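Local coordinates for beta-glucuronidase (uncultured Clostridium sp., PDB 6U7J), which hydrolyses beta-D-glucuronides to release glucuronic acid, and probably frees estrogens from their glucuronide conjugates in the gut, at residues Gly305-Ser310 against His549-Ala554; Ser336-His341 against Ile360-Ala365; Asp177-Ser182 against Asp555-Phe560. One frame throughout, in Å; residues are numbered along the deposited sequence.

Overall arrangement
All three contacts meet at one end of the (beta/alpha)8 barrel. Contacts 1 and 2 are buried and belong to the same sheet: strand 297-305, which ends at Gly-305, lies between 545-551 and 336-338, and probable hydrogen bonds from Lys-306 N to Arg-338 O and between His-549 NE2 and Ser-336 OG join the two contacts. Their chemistry differs: contact 1 works through a water and packing on Trp-551 and Phe-553, whereas contact 2 is a dense polar network round Glu-362. Contact 3, farther from the chain's centre and only partly buried, joins two irregular loops of different domains through aromatic packing and two backbone bonds. Asp-309 OD2, bonded to Met-557 N, and His-307, touching Phe-178, tie it to contact 1.

Contact 1 of 3, residues Gly305-Ser310 against His549-Ala554; sequences GKHEDS and HIWAFA
Lys-306 and Phe-553 run side by side in the same direction, and the lysine can be followed out along the ring. Its CB sets off away from the partner segment, with CG beside the backbone N and anti to the carbonyl carbon. CG then comes back to within 3.8 Å of Phe-553 CB. From CD the chain turns sharply (chi3 94°), which carries CE over one face of the ring: a CH-pi contact with Lys-306 CE 4.0 Å from the centroid of Phe-553 and 18° off the ring normal. A second bend at chi4 puts Lys-306 NZ 3.6 Å from Phe-553 CD1, and there the ammonium makes its salt bridge with Asp-325 of helix 319-332. The same helix packs against Phe-553 through Leu-328 and Leu-329.

Trp-551 handles the rest. Its six-membered ring reaches back across the first segment, CZ3 lying 3.7 Å from Gly-305 C with no side chain to intervene. CH2 sits by Lys-306 O, then by His-307, whose CD2 is 3.7 Å from Trp-551 CH2. The two rings meet obliquely, their planes 78° apart, while His-307 ND1 is bonded to Tyr-342 OH.

No direct hydrogen bond crosses here. Instead a water accepts from Gly-305 N at 2.6 Å and donates to Ile-550 O at 2.5 Å, bridging the two backbones. Ile-550 is also bonded through its backbone to Gly-303. This is where the first and last strands of the TIM barrel, 297-305 and 545-551, run parallel and close the cylinder; the contact lies at their C-terminal ends, the side of the barrel on which glycosidases of this fold carry the active site.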
# COMPACT_ATOMS: atom_id res chain seq x y z
N GLY B 305 -18.01 -13.20 -13.47
CA GLY B 305 -17.06 -13.93 -14.30
C GLY B 305 -15.75 -14.05 -13.52
O GLY B 305 -15.37 -13.14 -12.79
N LYS B 306 -15.09 -15.20 -13.65
CA LYS B 306 -13.85 -15.40 -12.92
C LYS B 306 -12.66 -15.47 -13.88
O LYS B 306 -12.72 -14.97 -15.01
CB LYS B 306 -13.98 -16.66 -12.03
CG LYS B 306 -14.96 -16.51 -10.85
CD LYS B 306 -15.14 -17.84 -10.06
CE LYS B 306 -14.21 -17.93 -8.84
NZ LYS B 306 -12.74 -17.79 -9.20
N HIS B 307 -11.57 -16.07 -13.43
CA HIS B 307 -10.43 -16.41 -14.27
C HIS B 307 -9.71 -17.52 -13.54
O HIS B 307 -9.87 -17.68 -12.32
CB HIS B 307 -9.48 -15.23 -14.50
CG HIS B 307 -9.67 -14.53 -15.82
ND1 HIS B 307 -9.53 -15.17 -17.03
CD2 HIS B 307 -9.97 -13.24 -16.10
CE1 HIS B 307 -9.76 -14.30 -18.01
NE2 HIS B 307 -10.03 -13.12 -17.47
N GLU B 308 -8.94 -18.31 -14.28
CA GLU B 308 -8.01 -19.23 -13.65
C GLU B 308 -6.69 -18.47 -13.56
O GLU B 308 -5.98 -18.30 -14.56
CB GLU B 308 -7.93 -20.55 -14.41
CG GLU B 308 -9.20 -21.40 -14.17
CD GLU B 308 -9.11 -22.81 -14.76
OE1 GLU B 308 -8.59 -22.95 -15.90
OE2 GLU B 308 -9.55 -23.76 -14.07
N ASP B 309 -6.40 -17.98 -12.36
CA ASP B 309 -5.31 -17.03 -12.13
C ASP B 309 -5.06 -16.93 -10.63
O ASP B 309 -6.01 -16.78 -9.86
CB ASP B 309 -5.66 -15.65 -12.70
CG ASP B 309 -4.65 -14.59 -12.30
OD1 ASP B 309 -4.68 -14.11 -11.15
OD2 ASP B 309 -3.81 -14.22 -13.14
N SER B 310 -3.80 -17.02 -10.22
CA SER B 310 -3.40 -16.72 -8.84
C SER B 310 -1.91 -16.45 -8.84
O SER B 310 -1.22 -16.64 -9.85
CB SER B 310 -3.76 -17.85 -7.88
OG SER B 310 -3.04 -19.03 -8.22
N HIS B 549 -23.57 -9.88 -13.15
CA HIS B 549 -22.26 -10.46 -12.87
C HIS B 549 -21.27 -9.31 -12.85
O HIS B 549 -21.04 -8.66 -13.88
CB HIS B 549 -21.87 -11.53 -13.90
CG HIS B 549 -22.32 -12.92 -13.54
ND1 HIS B 549 -21.84 -14.04 -14.16
CD2 HIS B 549 -23.22 -13.35 -12.62
CE1 HIS B 549 -22.41 -15.12 -13.63
NE2 HIS B 549 -23.25 -14.72 -12.69
N ILE B 550 -20.75 -9.03 -11.66
CA ILE B 550 -19.72 -8.00 -11.51
C ILE B 550 -18.45 -8.52 -12.16
O ILE B 550 -18.14 -9.71 -12.08
CB ILE B 550 -19.52 -7.68 -10.02
CG1 ILE B 550 -20.75 -6.98 -9.45
CG2 ILE B 550 -18.29 -6.80 -9.81
CD1 ILE B 550 -20.80 -6.99 -7.94
N TRP B 551 -17.71 -7.64 -12.83
CA TRP B 551 -16.50 -8.12 -13.47
C TRP B 551 -15.31 -8.05 -12.53
O TRP B 551 -15.04 -7.01 -11.91
CB TRP B 551 -16.13 -7.41 -14.76
CG TRP B 551 -14.79 -7.95 -15.27
CD1 TRP B 551 -13.63 -7.25 -15.44
CD2 TRP B 551 -14.48 -9.32 -15.62
NE1 TRP B 551 -12.63 -8.08 -15.91
CE2 TRP B 551 -13.13 -9.35 -16.03
CE3 TRP B 551 -15.23 -10.50 -15.67
CZ2 TRP B 551 -12.50 -10.52 -16.47
CZ3 TRP B 551 -14.60 -11.68 -16.10
CH2 TRP B 551 -13.26 -11.68 -16.50
N ALA B 552 -14.60 -9.17 -12.50
CA ALA B 552 -13.46 -9.51 -11.69
C ALA B 552 -13.97 -9.85 -10.30
O ALA B 552 -14.30 -8.99 -9.48
CB ALA B 552 -12.41 -8.41 -11.71
N PHE B 553 -14.15 -11.16 -10.12
CA PHE B 553 -14.12 -11.77 -8.80
C PHE B 553 -12.87 -11.32 -8.04
O PHE B 553 -12.96 -10.84 -6.91
CB PHE B 553 -14.16 -13.29 -8.95
CG PHE B 553 -14.06 -14.04 -7.67
CD1 PHE B 553 -12.88 -14.69 -7.33
CD2 PHE B 553 -15.14 -14.08 -6.79
CE1 PHE B 553 -12.78 -15.37 -6.13
CE2 PHE B 553 -15.05 -14.76 -5.59
CZ PHE B 553 -13.87 -15.42 -5.26
N ALA B 554 -11.70 -11.46 -8.68
CA ALA B 554 -10.41 -11.17 -8.05
C ALA B 554 -9.48 -10.49 -9.05
O ALA B 554 -9.53 -10.77 -10.26
CB ALA B 554 -9.73 -12.45 -7.53
O HOH W 1 -18.27 -10.82 -14.36

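Contact 2 of 3, residues Ser336-His341 against Ile360-Ala365; sequences SFRTSH and IDEVPA
Glu-362 is the striking residue: its buried carboxylate is shared between a guanidinium and an imidazole, with each oxygen meeting one of them. Glu-362 OE2 takes His-341 ND1 at 2.9 Å, nearly end-on to its C-O bond, and the ring and carboxylate planes are almost coplanar, 5° apart. The backbone N of His-341 adds a weak, bent bond to the same oxygen. Glu-362 OE1 offers its syn lone pair to Arg-338 NH1, 2.8 Å away and within the guanidinium plane, in a salt bridge where the two planes stand 61° apart; Ser-413 OG holds OE1 as well. The arginine reaches this spot by a bend at chi3; NH1 also bonds to Asn-416 OD1, and NH2 makes a salt bridge to Glu-506. Ser-340 CB lies over the centre of the guanidinium on one face, and over a face of the His-341 ring toward its rim.

Behind this network the strands pair in parallel; the N-to-C directions of 336-338 and 360-362 are 13° apart. Ile-360 N bonds to Phe-337 O at 3.0 Å, and Thr-339 N to Ile-360 O at 2.9 Å. The next rung is made by a side chain: Glu-362 N donates to Thr-339 OG1 at 3.0 Å, a hydroxyl placed between the backbone N and carbonyl carbon and also bonded to Tyr-342 O.

The pair belongs to the beta-alpha-beta unit 336-338, 346-355, 358-362 of the TIM barrel. Strand 297-305 flanks it beside 336-338, strand 409-416 continues the sheet beyond 358-362, and helix 386-403 packs on Asp-361 and Val-363.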
# COMPACT_ATOMS: atom_id res chain seq x y z
N SER B 336 -23.70 -17.99 -8.62
CA SER B 336 -23.34 -18.38 -9.97
C SER B 336 -21.99 -17.76 -10.35
O SER B 336 -21.56 -16.77 -9.76
CB SER B 336 -24.43 -17.95 -10.96
OG SER B 336 -24.71 -16.54 -10.85
N PHE B 337 -21.34 -18.36 -11.35
CA PHE B 337 -20.24 -17.70 -12.04
C PHE B 337 -20.26 -18.10 -13.51
O PHE B 337 -20.93 -19.06 -13.91
CB PHE B 337 -18.86 -18.00 -11.41
CG PHE B 337 -18.50 -19.46 -11.33
CD1 PHE B 337 -18.85 -20.22 -10.22
CD2 PHE B 337 -17.75 -20.07 -12.33
CE1 PHE B 337 -18.50 -21.56 -10.13
CE2 PHE B 337 -17.38 -21.41 -12.24
CZ PHE B 337 -17.76 -22.16 -11.14
N ARG B 338 -19.52 -17.33 -14.31
CA ARG B 338 -19.27 -17.64 -15.72
C ARG B 338 -17.80 -18.01 -15.88
O ARG B 338 -16.93 -17.33 -15.32
CB ARG B 338 -19.63 -16.45 -16.61
CG ARG B 338 -19.17 -16.63 -18.06
CD ARG B 338 -19.70 -15.54 -18.99
NE ARG B 338 -19.30 -14.21 -18.56
CZ ARG B 338 -18.50 -13.40 -19.26
NH1 ARG B 338 -18.01 -13.80 -20.43
NH2 ARG B 338 -18.19 -12.19 -18.79
N THR B 339 -17.52 -19.08 -16.63
CA THR B 339 -16.14 -19.52 -16.82
C THR B 339 -15.47 -18.60 -17.86
O THR B 339 -15.10 -19.01 -18.95
CB THR B 339 -16.05 -20.98 -17.23
OG1 THR B 339 -16.36 -21.13 -18.61
CG2 THR B 339 -17.00 -21.83 -16.40
N SER B 340 -15.29 -17.32 -17.47
CA SER B 340 -14.95 -16.26 -18.38
C SER B 340 -13.69 -16.58 -19.17
O SER B 340 -12.59 -16.69 -18.63
CB SER B 340 -14.83 -14.88 -17.68
OG SER B 340 -14.28 -15.01 -16.38
N HIS B 341 -13.95 -16.86 -20.44
CA HIS B 341 -13.17 -16.80 -21.66
C HIS B 341 -12.47 -18.10 -21.95
O HIS B 341 -11.70 -18.16 -22.88
CB HIS B 341 -12.24 -15.60 -21.72
CG HIS B 341 -12.89 -14.33 -21.22
ND1 HIS B 341 -14.26 -14.12 -21.32
CD2 HIS B 341 -12.37 -13.20 -20.66
CE1 HIS B 341 -14.55 -12.94 -20.80
NE2 HIS B 341 -13.43 -12.36 -20.41
N ILE B 360 -22.36 -20.61 -16.07
CA ILE B 360 -22.38 -20.37 -17.51
C ILE B 360 -21.03 -20.83 -18.04
O ILE B 360 -19.99 -20.27 -17.66
CB ILE B 360 -22.65 -18.89 -17.84
CG1 ILE B 360 -23.99 -18.42 -17.29
CG2 ILE B 360 -22.63 -18.66 -19.36
CD1 ILE B 360 -24.18 -16.90 -17.41
N ASP B 361 -21.03 -21.85 -18.89
CA ASP B 361 -19.83 -22.50 -19.41
C ASP B 361 -19.46 -21.92 -20.78
O ASP B 361 -20.27 -21.93 -21.71
CB ASP B 361 -20.10 -24.00 -19.53
CG ASP B 361 -18.88 -24.86 -19.27
OD1 ASP B 361 -17.73 -24.35 -19.27
OD2 ASP B 361 -19.09 -26.07 -19.11
N GLU B 362 -18.21 -21.44 -20.91
CA GLU B 362 -17.82 -20.60 -22.04
C GLU B 362 -16.59 -21.16 -22.77
O GLU B 362 -15.64 -21.61 -22.13
CB GLU B 362 -17.54 -19.17 -21.58
CG GLU B 362 -17.38 -18.15 -22.71
CD GLU B 362 -17.29 -16.71 -22.19
OE1 GLU B 362 -18.36 -16.05 -22.06
OE2 GLU B 362 -16.16 -16.24 -21.90
N VAL B 363 -16.60 -21.09 -24.11
CA VAL B 363 -15.46 -21.51 -24.92
C VAL B 363 -14.52 -20.33 -25.16
O VAL B 363 -14.95 -19.17 -25.09
CB VAL B 363 -15.90 -22.14 -26.26
CG1 VAL B 363 -16.60 -23.48 -26.02
CG2 VAL B 363 -16.77 -21.17 -27.07
N PRO B 364 -13.24 -20.56 -25.48
CA PRO B 364 -12.31 -19.42 -25.58
C PRO B 364 -12.38 -18.66 -26.89
O PRO B 364 -11.35 -18.28 -27.45
CB PRO B 364 -10.93 -20.08 -25.39
CG PRO B 364 -11.18 -21.59 -25.25
CD PRO B 364 -12.57 -21.84 -25.75
N ALA B 365 -13.59 -18.43 -27.39
CA ALA B 365 -13.81 -17.58 -28.56
C ALA B 365 -13.81 -16.10 -28.16
O ALA B 365 -14.81 -15.38 -28.24
CB ALA B 365 -15.11 -17.98 -29.24

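Contact 3 of 3, residues Asp177-Ser182 against Asp555-Phe560; sequences DFFNYS and DFMTAF
The two loops cross almost at right angles, 96° between their end-to-end directions, with the CA atoms of Phe-178 and Thr-558 only 4.1 Å apart at the crossing. Phe-179 N bonds to Met-557 O at 3.2 Å, approaching from above the carbonyl plane, and Ala-559 N makes a weak bond to Asp-177 O.

Met-557 rests on Tyr-181: the phenol oxygen OH is 3.3 Å from Met-557 CB and equally near CG, the two side chains crossing at about a right angle. That hydroxyl is held by Asp-63 and Arg-575. Bends at chi2 and chi3 (-59° and -74°) then fold the methionine back, setting Met-557 CE 3.9 Å from Phe-179 CD2. Within its own segment, Phe-179 CD1 lies over the centre of the Tyr-181 ring.

Here a loop of the sugar-binding domain meets the one that follows the last strand of the TIM barrel, so the contact is part of the interface between these two domains of the family 2 glycosidase. Met-557 and Phe-560 also touch a neighbouring subunit, at its Lys-517 and Val-521 respectively.

Phe-179 turns its edge to the Thr-558 carbonyl, CD2 being 3.5 Å from Thr-558 O, and brushes the ring of Phe-560. Phe-178 CB sits 4.2 Å from Phe-556 CE1. Asp-177 stands its carboxylate nearly perpendicular to the Phe-556 ring, OD1 near CZ, while Asp-177 OD2 comes 3.7 Å from Thr-558 CG2; Arg-564 makes a salt bridge to OD2, and Asn-568 bonds to OD1.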
# COMPACT_ATOMS: atom_id res chain seq x y z
N ASP B 177 -7.75 -9.29 -22.70
CA ASP B 177 -7.11 -8.70 -21.53
C ASP B 177 -5.98 -9.58 -21.01
O ASP B 177 -4.80 -9.19 -21.02
CB ASP B 177 -8.17 -8.51 -20.43
CG ASP B 177 -7.98 -7.22 -19.65
OD1 ASP B 177 -8.79 -6.93 -18.73
OD2 ASP B 177 -7.00 -6.50 -19.96
N PHE B 178 -6.33 -10.80 -20.62
CA PHE B 178 -5.59 -11.57 -19.64
C PHE B 178 -4.25 -12.03 -20.19
O PHE B 178 -4.08 -12.20 -21.40
CB PHE B 178 -6.44 -12.76 -19.18
CG PHE B 178 -7.00 -13.62 -20.31
CD1 PHE B 178 -8.19 -13.27 -20.95
CD2 PHE B 178 -6.34 -14.80 -20.70
CE1 PHE B 178 -8.71 -14.07 -21.97
CE2 PHE B 178 -6.86 -15.61 -21.72
CZ PHE B 178 -8.05 -15.25 -22.36
N PHE B 179 -3.30 -12.22 -19.27
CA PHE B 179 -1.94 -12.60 -19.65
C PHE B 179 -1.92 -13.96 -20.35
O PHE B 179 -2.60 -14.90 -19.93
CB PHE B 179 -1.04 -12.62 -18.40
CG PHE B 179 0.42 -12.72 -18.70
CD1 PHE B 179 1.04 -13.96 -18.81
CD2 PHE B 179 1.16 -11.58 -18.92
CE1 PHE B 179 2.39 -14.06 -19.11
CE2 PHE B 179 2.54 -11.67 -19.23
CZ PHE B 179 3.14 -12.92 -19.33
N ASN B 180 -1.13 -14.07 -21.42
CA ASN B 180 -1.09 -15.31 -22.20
C ASN B 180 -0.18 -16.34 -21.53
O ASN B 180 0.86 -16.74 -22.07
CB ASN B 180 -0.67 -15.04 -23.64
CG ASN B 180 -0.97 -16.22 -24.58
OD1 ASN B 180 -1.97 -16.94 -24.40
ND2 ASN B 180 -0.12 -16.43 -25.58
N TYR B 181 -0.58 -16.76 -20.33
CA TYR B 181 0.16 -17.77 -19.57
C TYR B 181 0.22 -19.08 -20.35
O TYR B 181 -0.75 -19.48 -21.01
CB TYR B 181 -0.51 -18.06 -18.23
CG TYR B 181 -0.28 -17.05 -17.13
CD1 TYR B 181 0.97 -16.88 -16.55
CD2 TYR B 181 -1.34 -16.28 -16.65
CE1 TYR B 181 1.18 -15.97 -15.56
CE2 TYR B 181 -1.15 -15.35 -15.62
CZ TYR B 181 0.11 -15.21 -15.09
OH TYR B 181 0.31 -14.31 -14.08
N SER B 182 1.34 -19.78 -20.21
CA SER B 182 1.56 -21.03 -20.92
C SER B 182 2.15 -22.05 -19.96
O SER B 182 2.79 -21.69 -18.96
CB SER B 182 2.47 -20.82 -22.12
OG SER B 182 2.62 -22.00 -22.88
N ASP B 555 -8.65 -9.59 -8.54
CA ASP B 555 -7.56 -9.02 -9.33
C ASP B 555 -6.81 -10.15 -10.02
O ASP B 555 -6.56 -11.20 -9.42
CB ASP B 555 -6.62 -8.20 -8.43
CG ASP B 555 -7.32 -6.97 -7.77
OD1 ASP B 555 -8.39 -6.54 -8.23
OD2 ASP B 555 -6.78 -6.40 -6.78
N PHE B 556 -6.47 -9.97 -11.30
CA PHE B 556 -5.80 -11.02 -12.09
C PHE B 556 -4.80 -10.38 -13.04
O PHE B 556 -4.83 -9.18 -13.30
CB PHE B 556 -6.80 -11.86 -12.88
CG PHE B 556 -7.58 -11.08 -13.90
CD1 PHE B 556 -7.11 -10.96 -15.21
CD2 PHE B 556 -8.81 -10.50 -13.55
CE1 PHE B 556 -7.84 -10.23 -16.15
CE2 PHE B 556 -9.54 -9.77 -14.49
CZ PHE B 556 -9.07 -9.64 -15.80
N MET B 557 -3.90 -11.21 -13.58
CA MET B 557 -2.81 -10.68 -14.38
C MET B 557 -3.25 -10.46 -15.82
O MET B 557 -4.09 -11.19 -16.34
CB MET B 557 -1.60 -11.62 -14.36
CG MET B 557 -0.45 -11.13 -13.49
SD MET B 557 0.25 -9.51 -13.93
CE MET B 557 1.18 -9.90 -15.40
N THR B 558 -2.66 -9.45 -16.44
CA THR B 558 -2.92 -9.10 -17.84
C THR B 558 -1.60 -8.90 -18.56
O THR B 558 -0.55 -8.68 -17.95
CB THR B 558 -3.73 -7.81 -17.99
OG1 THR B 558 -2.91 -6.70 -17.59
CG2 THR B 558 -5.00 -7.82 -17.15
N ALA B 559 -1.66 -8.93 -19.89
CA ALA B 559 -0.55 -8.42 -20.68
C ALA B 559 -0.25 -6.98 -20.26
O ALA B 559 -1.14 -6.25 -19.81
CB ALA B 559 -0.88 -8.51 -22.17
N PHE B 560 1.01 -6.59 -20.37
CA PHE B 560 1.42 -5.27 -19.89
C PHE B 560 0.79 -4.17 -20.73
O PHE B 560 0.71 -4.28 -21.96
CB PHE B 560 2.95 -5.12 -19.93
CG PHE B 560 3.65 -6.23 -19.24
CD1 PHE B 560 3.40 -6.50 -17.91
CD2 PHE B 560 4.56 -7.01 -19.93
CE1 PHE B 560 4.04 -7.55 -17.27
CE2 PHE B 560 5.21 -8.06 -19.30
CZ PHE B 560 4.95 -8.33 -17.97